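MaoC-like dehydratase (Phytophthora Capsici, PDB 3KH8) probably catalyses the reversible hydration of enoyl-CoA thioesters, as a MaoC-like lyase of the hot dog fold. Local coordinates at residues A[124-136]-A[270-282]. Sequence-based numbering, arbitrary orientation.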
loop_
_atom_site.group_PDB
_atom_site.type_symbol
_atom_site.label_atom_id
_atom_site.label_comp_id
_atom_site.label_asym_id
_atom_site.label_seq_id
_atom_site.Cartn_x
_atom_site.Cartn_y
_atom_site.Cartn_z
ATOM N N LEU A 124 -2.441 -10.854 -24.443
ATOM C CA LEU A 124 -3.075 -10.761 -23.130
ATOM C C LEU A 124 -2.579 -11.848 -22.183
ATOM O O LEU A 124 -2.192 -12.936 -22.619
ATOM C CB LEU A 124 -4.615 -10.753 -23.229
ATOM C CG LEU A 124 -5.520 -11.864 -23.808
ATOM C CD1 LEU A 124 -5.297 -12.126 -25.298
ATOM C CD2 LEU A 124 -5.481 -13.172 -23.007
ATOM N N HIS A 125 -2.577 -11.535 -20.891
ATOM C CA HIS A 125 -2.239 -12.507 -19.863
ATOM C C HIS A 125 -3.423 -13.449 -19.677
ATOM O O HIS A 125 -4.429 -13.096 -19.057
ATOM C CB HIS A 125 -1.856 -11.804 -18.556
ATOM C CG HIS A 125 -1.274 -12.719 -17.521
ATOM N ND1 HIS A 125 -1.284 -12.419 -16.177
ATOM C CD2 HIS A 125 -0.674 -13.928 -17.633
ATOM C CE1 HIS A 125 -0.706 -13.398 -15.505
ATOM N NE2 HIS A 125 -0.330 -14.329 -16.365
ATOM N N GLY A 126 -3.294 -14.646 -20.240
ATOM C CA GLY A 126 -4.399 -15.591 -20.317
ATOM C C GLY A 126 -4.458 -16.614 -19.204
ATOM O O GLY A 126 -5.545 -17.019 -18.798
ATOM N N GLU A 127 -3.288 -17.035 -18.719
ATOM C CA GLU A 127 -3.185 -18.125 -17.749
ATOM C C GLU A 127 -2.086 -17.870 -16.719
ATOM O O GLU A 127 -1.073 -17.235 -17.023
ATOM C CB GLU A 127 -2.908 -19.454 -18.465
ATOM C CG GLU A 127 -4.042 -19.940 -19.370
ATOM C CD GLU A 127 -3.741 -21.250 -20.082
ATOM O OE1 GLU A 127 -2.671 -21.851 -19.844
ATOM O OE2 GLU A 127 -4.590 -21.685 -20.890
ATOM N N GLN A 128 -2.288 -18.380 -15.507
ATOM C CA GLN A 128 -1.263 -18.328 -14.469
ATOM C C GLN A 128 -1.269 -19.584 -13.606
ATOM O O GLN A 128 -2.321 -20.037 -13.155
ATOM C CB GLN A 128 -1.428 -17.087 -13.582
ATOM C CG GLN A 128 -0.280 -16.877 -12.585
ATOM C CD GLN A 128 1.036 -16.567 -13.279
ATOM O OE1 GLN A 128 1.098 -15.693 -14.140
ATOM N NE2 GLN A 128 2.087 -17.291 -12.915
ATOM N N SER A 129 -0.080 -20.128 -13.381
ATOM C CA SER A 129 0.110 -21.245 -12.474
ATOM C C SER A 129 1.174 -20.882 -11.445
ATOM O O SER A 129 2.195 -20.277 -11.786
ATOM C CB SER A 129 0.532 -22.495 -13.246
ATOM O OG SER A 129 0.814 -23.555 -12.356
ATOM N N VAL A 130 0.916 -21.244 -10.190
ATOM C CA VAL A 130 1.858 -21.034 -9.095
ATOM C C VAL A 130 1.987 -22.319 -8.288
ATOM O O VAL A 130 0.994 -22.840 -7.775
ATOM C CB VAL A 130 1.424 -19.868 -8.167
ATOM C CG1 VAL A 130 2.413 -19.686 -7.022
ATOM C CG2 VAL A 130 1.301 -18.573 -8.954
ATOM N N GLU A 131 3.210 -22.832 -8.198
ATOM C CA GLU A 131 3.505 -23.999 -7.382
ATOM C C GLU A 131 4.497 -23.621 -6.288
ATOM O O GLU A 131 5.595 -23.143 -6.578
ATOM C CB GLU A 131 4.067 -25.138 -8.241
ATOM C CG GLU A 131 4.241 -26.441 -7.470
ATOM C CD GLU A 131 4.922 -27.538 -8.274
ATOM O OE1 GLU A 131 5.178 -27.346 -9.487
ATOM O OE2 GLU A 131 5.200 -28.602 -7.678
ATOM N N ILE A 132 4.104 -23.838 -5.033
ATOM C CA ILE A 132 4.933 -23.453 -3.895
ATOM C C ILE A 132 5.663 -24.672 -3.324
ATOM O O ILE A 132 5.038 -25.582 -2.774
ATOM C CB ILE A 132 4.110 -22.734 -2.788
ATOM C CG1 ILE A 132 3.282 -21.576 -3.372
ATOM C CG2 ILE A 132 5.021 -22.254 -1.646
ATOM C CD1 ILE A 132 4.110 -20.484 -4.081
ATOM N N LEU A 133 6.983 -24.681 -3.479
ATOM C CA LEU A 133 7.826 -25.739 -2.926
ATOM C C LEU A 133 8.126 -25.483 -1.449
ATOM O O LEU A 133 8.107 -26.406 -0.635
ATOM C CB LEU A 133 9.132 -25.874 -3.725
ATOM C CG LEU A 133 9.145 -26.410 -5.169
ATOM C CD1 LEU A 133 8.193 -27.589 -5.379
ATOM C CD2 LEU A 133 8.898 -25.310 -6.212
ATOM N N ARG A 134 8.411 -24.224 -1.119
ATOM C CA ARG A 134 8.647 -23.787 0.255
ATOM C C ARG A 134 8.084 -22.378 0.414
ATOM O O ARG A 134 8.288 -21.540 -0.460
ATOM C CB ARG A 134 10.147 -23.762 0.575
ATOM C CG ARG A 134 10.791 -25.129 0.762
ATOM C CD ARG A 134 12.194 -25.027 1.370
ATOM N NE ARG A 134 13.201 -24.577 0.407
ATOM C CZ ARG A 134 13.906 -23.453 0.516
ATOM N NH1 ARG A 134 13.725 -22.640 1.549
ATOM N NH2 ARG A 134 14.800 -23.142 -0.412
ATOM N N PRO A 135 7.380 -22.108 1.528
ATOM C CA PRO A 135 6.886 -20.746 1.755
ATOM C C PRO A 135 8.045 -19.756 1.886
ATOM O O PRO A 135 9.149 -20.138 2.289
ATOM C CB PRO A 135 6.122 -20.862 3.079
ATOM C CG PRO A 135 5.809 -22.326 3.219
ATOM C CD PRO A 135 6.991 -23.018 2.619
ATOM N N LEU A 136 7.798 -18.503 1.513
ATOM C CA LEU A 136 8.812 -17.462 1.616
ATOM C C LEU A 136 9.118 -17.130 3.071
ATOM O O LEU A 136 8.231 -17.179 3.923
ATOM C CB LEU A 136 8.363 -16.196 0.876
ATOM C CG LEU A 136 8.193 -16.267 -0.642
ATOM C CD1 LEU A 136 7.518 -14.997 -1.144
ATOM C CD2 LEU A 136 9.525 -16.493 -1.351
ATOM N N ASP A 270 -2.486 -21.966 8.022
ATOM C CA ASP A 270 -1.118 -22.430 7.794
ATOM C C ASP A 270 -0.716 -22.312 6.322
ATOM O O ASP A 270 -1.193 -23.078 5.478
ATOM C CB ASP A 270 -0.969 -23.878 8.290
ATOM C CG ASP A 270 0.446 -24.422 8.132
ATOM O OD1 ASP A 270 1.369 -23.661 7.760
ATOM O OD2 ASP A 270 0.634 -25.630 8.395
ATOM N N VAL A 271 0.174 -21.364 6.025
ATOM C CA VAL A 271 0.624 -21.129 4.646
ATOM C C VAL A 271 1.337 -22.335 4.025
ATOM O O VAL A 271 1.317 -22.505 2.811
ATOM C CB VAL A 271 1.502 -19.841 4.490
ATOM C CG1 VAL A 271 0.690 -18.595 4.805
ATOM C CG2 VAL A 271 2.786 -19.913 5.339
ATOM N N ALA A 272 1.945 -23.179 4.860
ATOM C CA ALA A 272 2.633 -24.375 4.369
ATOM C C ALA A 272 1.666 -25.356 3.692
ATOM O O ALA A 272 2.085 -26.200 2.901
ATOM C CB ALA A 272 3.420 -25.057 5.497
ATOM N N ARG A 273 0.375 -25.216 3.982
ATOM C CA ARG A 273 -0.662 -26.059 3.374
ATOM C C ARG A 273 -1.075 -25.621 1.957
ATOM O O ARG A 273 -1.688 -26.395 1.225
ATOM C CB ARG A 273 -1.878 -26.165 4.304
ATOM C CG ARG A 273 -1.563 -26.870 5.625
ATOM C CD ARG A 273 -2.782 -27.006 6.521
ATOM N NE ARG A 273 -3.794 -27.883 5.938
ATOM C CZ ARG A 273 -5.028 -28.039 6.411
ATOM N NH1 ARG A 273 -5.428 -27.376 7.488
ATOM N NH2 ARG A 273 -5.867 -28.865 5.801
ATOM N N PHE A 274 -0.718 -24.396 1.575
ATOM C CA PHE A 274 -1.053 -23.826 0.258
ATOM C C PHE A 274 -0.037 -24.327 -0.777
ATOM O O PHE A 274 1.091 -23.827 -0.848
ATOM C CB PHE A 274 -1.020 -22.289 0.367
ATOM C CG PHE A 274 -1.660 -21.548 -0.787
ATOM C CD1 PHE A 274 -2.809 -20.787 -0.579
ATOM C CD2 PHE A 274 -1.082 -21.547 -2.057
ATOM C CE1 PHE A 274 -3.394 -20.056 -1.627
ATOM C CE2 PHE A 274 -1.658 -20.830 -3.112
ATOM C CZ PHE A 274 -2.816 -20.081 -2.897
ATOM N N LYS A 275 -0.434 -25.307 -1.590
ATOM C CA LYS A 275 0.537 -26.010 -2.438
ATOM C C LYS A 275 0.626 -25.533 -3.886
ATOM O O LYS A 275 1.720 -25.241 -4.379
ATOM C CB LYS A 275 0.333 -27.532 -2.369
ATOM C CG LYS A 275 0.694 -28.141 -1.019
ATOM C CD LYS A 275 2.179 -27.945 -0.715
ATOM C CE LYS A 275 2.512 -28.336 0.705
ATOM N NZ LYS A 275 3.874 -27.868 1.104
ATOM N N SER A 276 -0.508 -25.467 -4.573
ATOM C CA SER A 276 -0.509 -24.981 -5.949
ATOM C C SER A 276 -1.843 -24.373 -6.340
ATOM O O SER A 276 -2.874 -24.652 -5.729
ATOM C CB SER A 276 -0.116 -26.086 -6.941
ATOM O OG SER A 276 -1.099 -27.104 -6.984
ATOM N N ILE A 277 -1.798 -23.538 -7.369
ATOM C CA ILE A 277 -2.971 -22.863 -7.890
ATOM C C ILE A 277 -2.732 -22.535 -9.362
ATOM O O ILE A 277 -1.660 -22.050 -9.733
ATOM C CB ILE A 277 -3.326 -21.591 -7.046
ATOM C CG1 ILE A 277 -4.613 -20.926 -7.553
ATOM C CG2 ILE A 277 -2.134 -20.611 -6.973
ATOM C CD1 ILE A 277 -5.260 -19.974 -6.555
ATOM N N ARG A 278 -3.718 -22.846 -10.201
ATOM C CA ARG A 278 -3.682 -22.453 -11.610
ATOM C C ARG A 278 -5.049 -21.968 -12.077
ATOM O O ARG A 278 -6.084 -22.480 -11.640
ATOM C CB ARG A 278 -3.156 -23.585 -12.498
ATOM C CG ARG A 278 -3.972 -24.878 -12.468
ATOM C CD ARG A 278 -3.381 -25.874 -13.448
ATOM N NE ARG A 278 -4.021 -27.187 -13.387
ATOM C CZ ARG A 278 -4.613 -27.785 -14.417
ATOM N NH1 ARG A 278 -4.658 -27.194 -15.609
ATOM N NH2 ARG A 278 -5.153 -28.985 -14.258
ATOM N N VAL A 279 -5.049 -20.970 -12.954
ATOM C CA VAL A 279 -6.280 -20.317 -13.381
ATOM C C VAL A 279 -6.144 -19.878 -14.829
ATOM O O VAL A 279 -5.035 -19.852 -15.382
ATOM C CB VAL A 279 -6.597 -19.047 -12.522
ATOM C CG1 VAL A 279 -6.716 -19.382 -11.035
ATOM C CG2 VAL A 279 -5.557 -17.936 -12.750
ATOM N N ARG A 280 -7.272 -19.533 -15.440
ATOM C CA ARG A 280 -7.229 -18.702 -16.632
ATOM C C ARG A 280 -8.043 -17.438 -16.414
ATOM O O ARG A 280 -9.013 -17.435 -15.652
ATOM C CB ARG A 280 -7.662 -19.462 -17.895
ATOM C CG ARG A 280 -9.144 -19.717 -18.027
ATOM C CD ARG A 280 -9.456 -20.497 -19.310
ATOM N NE ARG A 280 -10.753 -21.158 -19.199
ATOM C CZ ARG A 280 -10.933 -22.391 -18.737
ATOM N NH1 ARG A 280 -9.897 -23.129 -18.357
ATOM N NH2 ARG A 280 -12.155 -22.892 -18.667
ATOM N N PHE A 281 -7.632 -16.360 -17.068
ATOM C CA PHE A 281 -8.335 -15.095 -16.969
ATOM C C PHE A 281 -9.287 -14.979 -18.146
ATOM O O PHE A 281 -8.864 -14.913 -19.303
ATOM C CB PHE A 281 -7.337 -13.935 -16.908
ATOM C CG PHE A 281 -6.309 -14.094 -15.823
ATOM C CD1 PHE A 281 -6.646 -13.869 -14.489
ATOM C CD2 PHE A 281 -5.013 -14.497 -16.127
ATOM C CE1 PHE A 281 -5.703 -14.032 -13.474
ATOM C CE2 PHE A 281 -4.058 -14.665 -15.113
ATOM C CZ PHE A 281 -4.407 -14.430 -13.787
ATOM N N SER A 282 -10.578 -14.965 -17.841
ATOM C CA SER A 282 -11.597 -15.144 -18.874
ATOM C C SER A 282 -12.252 -13.840 -19.316
ATOM O O SER A 282 -12.647 -13.709 -20.473
ATOM C CB SER A 282 -12.639 -16.170 -18.423
ATOM O OG SER A 282 -13.011 -15.950 -17.077
HETATM O O HOH W 1 -7.510 -17.554 -20.970
#
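Phe281 overlaps the imidazole of His125 at one corner: Phe281 CE2 lies over one face of the histidine ring, 3.6 Å from His125 CE1 and offset toward the rim. The ring planes are inclined at 47°, so the overlap is oblique. The His125 ring is swung opposite its backbone N (chi1 -170°) and reaches along the strand to Gln128, where His125 NE2 gives Gln128 OE1 a weak hydrogen bond in the plane of the ring. Gln128 sets its CB 3.9 Å from Phe281 CE2, and a bend at chi2 (66°) turns its amide so that NE2 donates to Ser129 O.

Strands 124-132 and 274-281 run antiparallel, joined by six backbone hydrogen bonds, the first from Phe281 N to Gly126 O. Val130 N meets Ile277 O at 2.7 Å and Ile132 N meets Lys275 O at 2.8 Å. Val130 and Ile277 share the sheet face covered by helix 251-266, and CG2 of Ile277 packs on Val130 CB at 3.8 Å. The other face carries Glu127, Ser129, Arg278 and Arg280; Arg278 extends away to a salt bridge with Glu321 and a hydrogen bond to Ala198 O. Glu127 CG touches Arg280 CB at 3.9 Å, but Glu127 OE2 and Arg280 NH1 stay 6.1 Å apart.

The pairing thus unites the N-terminal hydratase 2 region and the MaoC-like region in one continuous sheet, as in two-domain hydratase 2 enzymes, through backbone hydrogen bonds and apolar contact rather than salt bridges between the strands.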